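Local coordinates for Hth-type dhaklm operon transcriptional activator DHAS (Lactococcus lactis, PDB 2IU5), which activates transcription of the dhaKLM operon by binding an inverted repeat at its promoter, in complex with DhaQ and in response to dihydroxyacetone, at residues A21-M26 with D94-F99. The protein carries 1 engineered substitution. Residues are numbered along the deposited sequence; the frame is centred on the assembly and turned at random.
Sequences AFKDLM and DENQIF
Phe99 turns one edge of its ring to Met26 and Phe22 of helix 13-28, while Lys23 lies over a face. Its CG stands anti to the backbone N (chi1 178°), which carries CG toward that helix. Met26 CB meets the ring edge in plane, 3.4 Å from Phe99 CD1. The Met26 chain then bends at chi2 and chi3, and its CE returns to 3.7 Å from Phe99 CD1. The sulfur makes an oblique Met-aromatic contact, SD lying 5.5 Å from the centroid of the Phe99 ring. Met26 CG also sits over one face of the Phe22 ring, offset toward the rim. An alanine here would keep CB against Phe99 but lose CG, SD and CE, and would probably open a gap beside the two rings. Phe22 and Phe99 cross at about a right angle, with Phe22 CE2 3.9 Å from Phe99 CE1. Lys23 touches Phe99 through CG, toward the rim. The polar side is bridged by water. One water donates to both Lys23 O and Asn96 OD1; a second accepts from Lys23 NZ and Asn96 ND2. Asp68 pairs with Lys23 NZ in a salt bridge, and Tyr92 O accepts from Asn96 ND2. Leu61 of helix 57-73 touches both rings. The contact joins the TetR-type DNA-binding domain to the turn between helices 82-95 and 97-106 in the C-terminal regulatory region, an interdomain junction of the all-helical TetR fold.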
ATOM      1  N   ALA A  21      15.669   6.680 -25.881  1.00 20.01           N
ATOM      2  CA  ALA A  21      16.686   7.708 -25.671  1.00 19.33           C
ATOM      3  C   ALA A  21      16.534   8.417 -24.325  1.00 19.41           C
ATOM      4  O   ALA A  21      17.508   8.578 -23.574  1.00 20.00           O
ATOM      5  CB  ALA A  21      16.658   8.698 -26.816  1.00 20.20           C
ATOM      6  N   PHE A  22      15.305   8.840 -24.027  1.00 18.82           N
ATOM      7  CA  PHE A  22      15.039   9.501 -22.750  1.00 19.13           C
ATOM      8  C   PHE A  22      15.356   8.589 -21.573  1.00 19.89           C
ATOM      9  O   PHE A  22      16.006   9.000 -20.604  1.00 19.29           O
ATOM     10  CB  PHE A  22      13.601   9.932 -22.708  1.00 20.47           C
ATOM     11  CG  PHE A  22      13.245  10.718 -21.492  1.00 21.62           C
ATOM     12  CD1 PHE A  22      13.906  11.888 -21.183  1.00 25.18           C
ATOM     13  CD2 PHE A  22      12.230  10.276 -20.650  1.00 28.50           C
ATOM     14  CE1 PHE A  22      13.576  12.639 -20.052  1.00 26.40           C
ATOM     15  CE2 PHE A  22      11.890  11.013 -19.511  1.00 29.59           C
ATOM     16  CZ  PHE A  22      12.568  12.198 -19.218  1.00 27.78           C
ATOM     17  N   LYS A  23      14.895   7.342 -21.659  1.00 19.69           N
ATOM     18  CA  LYS A  23      15.119   6.390 -20.545  1.00 20.15           C
ATOM     19  C   LYS A  23      16.624   6.186 -20.345  1.00 20.93           C
ATOM     20  O   LYS A  23      17.108   6.110 -19.210  1.00 22.75           O
ATOM     21  CB  LYS A  23      14.371   5.078 -20.774  1.00 21.96           C
ATOM     22  CG  LYS A  23      12.884   5.257 -20.526  1.00 23.91           C
ATOM     23  CD  LYS A  23      12.113   3.933 -20.545  1.00 27.35           C
ATOM     24  CE  LYS A  23      11.785   3.527 -21.955  1.00 31.96           C
ATOM     25  NZ  LYS A  23      11.115   2.169 -21.970  1.00 30.71           N
ATOM     26  N   ASP A  24      17.377   6.093 -21.439  1.00 22.21           N
ATOM     27  CA  ASP A  24      18.831   6.011 -21.375  1.00 21.82           C
ATOM     28  C   ASP A  24      19.467   7.224 -20.677  1.00 21.46           C
ATOM     29  O   ASP A  24      20.328   7.059 -19.800  1.00 21.58           O
ATOM     30  CB  ASP A  24      19.422   5.807 -22.769  1.00 25.39           C
ATOM     31  CG  ASP A  24      19.142   4.404 -23.338  1.00 29.54           C
ATOM     32  OD1 ASP A  24      18.620   3.531 -22.602  1.00 33.00           O
ATOM     33  OD2 ASP A  24      19.448   4.182 -24.533  1.00 33.62           O
ATOM     34  N   LEU A  25      19.054   8.432 -21.047  1.00 19.12           N
ATOM     35  CA  LEU A  25      19.598   9.630 -20.395  1.00 19.66           C
ATOM     36  C   LEU A  25      19.225   9.701 -18.910  1.00 18.75           C
ATOM     37  O   LEU A  25      20.009  10.184 -18.095  1.00 17.59           O
ATOM     38  CB  LEU A  25      19.129  10.869 -21.153  1.00 19.93           C
ATOM     39  CG  LEU A  25      19.744  10.976 -22.554  1.00 21.09           C
ATOM     40  CD1 LEU A  25      18.887  11.836 -23.459  1.00 23.64           C
ATOM     41  CD2 LEU A  25      21.169  11.517 -22.526  1.00 26.08           C
ATOM     42  N   MET A  26      18.031   9.217 -18.560  1.00 18.92           N
ATOM     43  CA  MET A  26      17.582   9.237 -17.147  1.00 18.75           C
ATOM     44  C   MET A  26      18.384   8.290 -16.257  1.00 20.28           C
ATOM     45  O   MET A  26      18.343   8.377 -15.040  1.00 20.62           O
ATOM     46  CB  MET A  26      16.088   8.885 -17.044  1.00 19.45           C
ATOM     47  CG  MET A  26      15.157   9.969 -17.540  1.00 21.35           C
ATOM     48  SD  MET A  26      14.962  11.250 -16.286  1.00 23.52           S
ATOM     49  CE  MET A  26      13.698  10.551 -15.203  1.00 23.17           C
ATOM     50  N   ASP A  94      13.572  -3.151 -12.294  1.00 19.08           N
ATOM     51  CA  ASP A  94      14.986  -3.234 -11.906  1.00 20.06           C
ATOM     52  C   ASP A  94      15.919  -2.520 -12.912  1.00 19.56           C
ATOM     53  O   ASP A  94      16.820  -1.776 -12.519  1.00 20.15           O
ATOM     54  CB  ASP A  94      15.421  -4.699 -11.807  1.00 22.07           C
ATOM     55  CG  ASP A  94      15.069  -5.337 -10.484  1.00 26.72           C
ATOM     56  OD1 ASP A  94      14.730  -4.594  -9.529  1.00 30.66           O
ATOM     57  OD2 ASP A  94      15.132  -6.591 -10.404  1.00 25.56           O
ATOM     58  N   GLU A  95      15.702  -2.762 -14.202  1.00 18.85           N
ATOM     59  CA  GLU A  95      16.510  -2.156 -15.246  1.00 19.94           C
ATOM     60  C   GLU A  95      16.360  -0.648 -15.171  1.00 18.62           C
ATOM     61  O   GLU A  95      17.344   0.098 -15.326  1.00 20.10           O
ATOM     62  CB  GLU A  95      16.054  -2.651 -16.611  1.00 22.89           C
ATOM     63  CG  GLU A  95      16.790  -1.987 -17.738  1.00 28.61           C
ATOM     64  CD  GLU A  95      16.554  -2.693 -19.052  1.00 33.53           C
ATOM     65  OE1 GLU A  95      16.089  -3.856 -19.012  1.00 37.50           O
ATOM     66  OE2 GLU A  95      16.838  -2.066 -20.101  1.00 37.92           O
ATOM     67  N   ASN A  96      15.132  -0.205 -14.930  1.00 19.24           N
ATOM     68  CA  ASN A  96      14.852   1.220 -14.924  1.00 18.64           C
ATOM     69  C   ASN A  96      14.698   1.761 -13.513  1.00 18.08           C
ATOM     70  O   ASN A  96      13.926   2.706 -13.293  1.00 18.31           O
ATOM     71  CB  ASN A  96      13.600   1.518 -15.739  1.00 20.57           C
ATOM     72  CG  ASN A  96      13.799   1.255 -17.200  1.00 21.38           C
ATOM     73  OD1 ASN A  96      14.416   2.048 -17.914  1.00 25.99           O
ATOM     74  ND2 ASN A  96      13.286   0.132 -17.666  1.00 21.21           N
ATOM     75  N   GLN A  97      15.422   1.167 -12.567  1.00 19.33           N
ATOM     76  CA  GLN A  97      15.254   1.536 -11.170  1.00 19.20           C
ATOM     77  C   GLN A  97      15.628   3.006 -10.933  1.00 19.53           C
ATOM     78  O   GLN A  97      14.962   3.714 -10.167  1.00 19.49           O
ATOM     79  CB  GLN A  97      16.116   0.640 -10.302  1.00 20.95           C
ATOM     80  CG  GLN A  97      16.150   0.989  -8.857  1.00 26.16           C
ATOM     81  CD  GLN A  97      17.465   0.528  -8.317  1.00 35.48           C
ATOM     82  OE1 GLN A  97      18.466   1.247  -8.391  1.00 39.15           O
ATOM     83  NE2 GLN A  97      17.481  -0.683  -7.777  1.00 38.45           N
ATOM     84  N   ILE A  98      16.683   3.485 -11.580  1.00 18.34           N
ATOM     85  CA  ILE A  98      17.110   4.848 -11.317  1.00 18.42           C
ATOM     86  C   ILE A  98      16.074   5.820 -11.878  1.00 18.91           C
ATOM     87  O   ILE A  98      15.723   6.811 -11.237  1.00 19.36           O
ATOM     88  CB  ILE A  98      18.486   5.143 -11.892  1.00 19.83           C
ATOM     89  CG1 ILE A  98      19.520   4.365 -11.095  1.00 20.42           C
ATOM     90  CG2 ILE A  98      18.754   6.653 -11.923  1.00 19.83           C
ATOM     91  CD1 ILE A  98      20.921   4.536 -11.555  1.00 25.71           C
ATOM     92  N   PHE A  99      15.577   5.543 -13.077  1.00 17.85           N
ATOM     93  CA  PHE A  99      14.505   6.318 -13.699  1.00 18.52           C
ATOM     94  C   PHE A  99      13.345   6.428 -12.725  1.00 20.31           C
ATOM     95  O   PHE A  99      12.854   7.539 -12.473  1.00 19.81           O
ATOM     96  CB  PHE A  99      14.082   5.584 -14.980  1.00 19.43           C
ATOM     97  CG  PHE A  99      12.939   6.194 -15.759  1.00 20.49           C
ATOM     98  CD1 PHE A  99      13.139   7.204 -16.685  1.00 24.73           C
ATOM     99  CD2 PHE A  99      11.650   5.735 -15.567  1.00 24.85           C
ATOM    100  CE1 PHE A  99      12.068   7.740 -17.394  1.00 26.40           C
ATOM    101  CE2 PHE A  99      10.586   6.271 -16.271  1.00 26.54           C
ATOM    102  CZ  PHE A  99      10.795   7.276 -17.185  1.00 23.25           C
TER
HETATM  103  O   HOH W   1      16.155   4.075 -17.419  1.00 17.91           O
HETATM  104  O   HOH W   2      12.941  -0.171 -20.665  1.00 30.83           O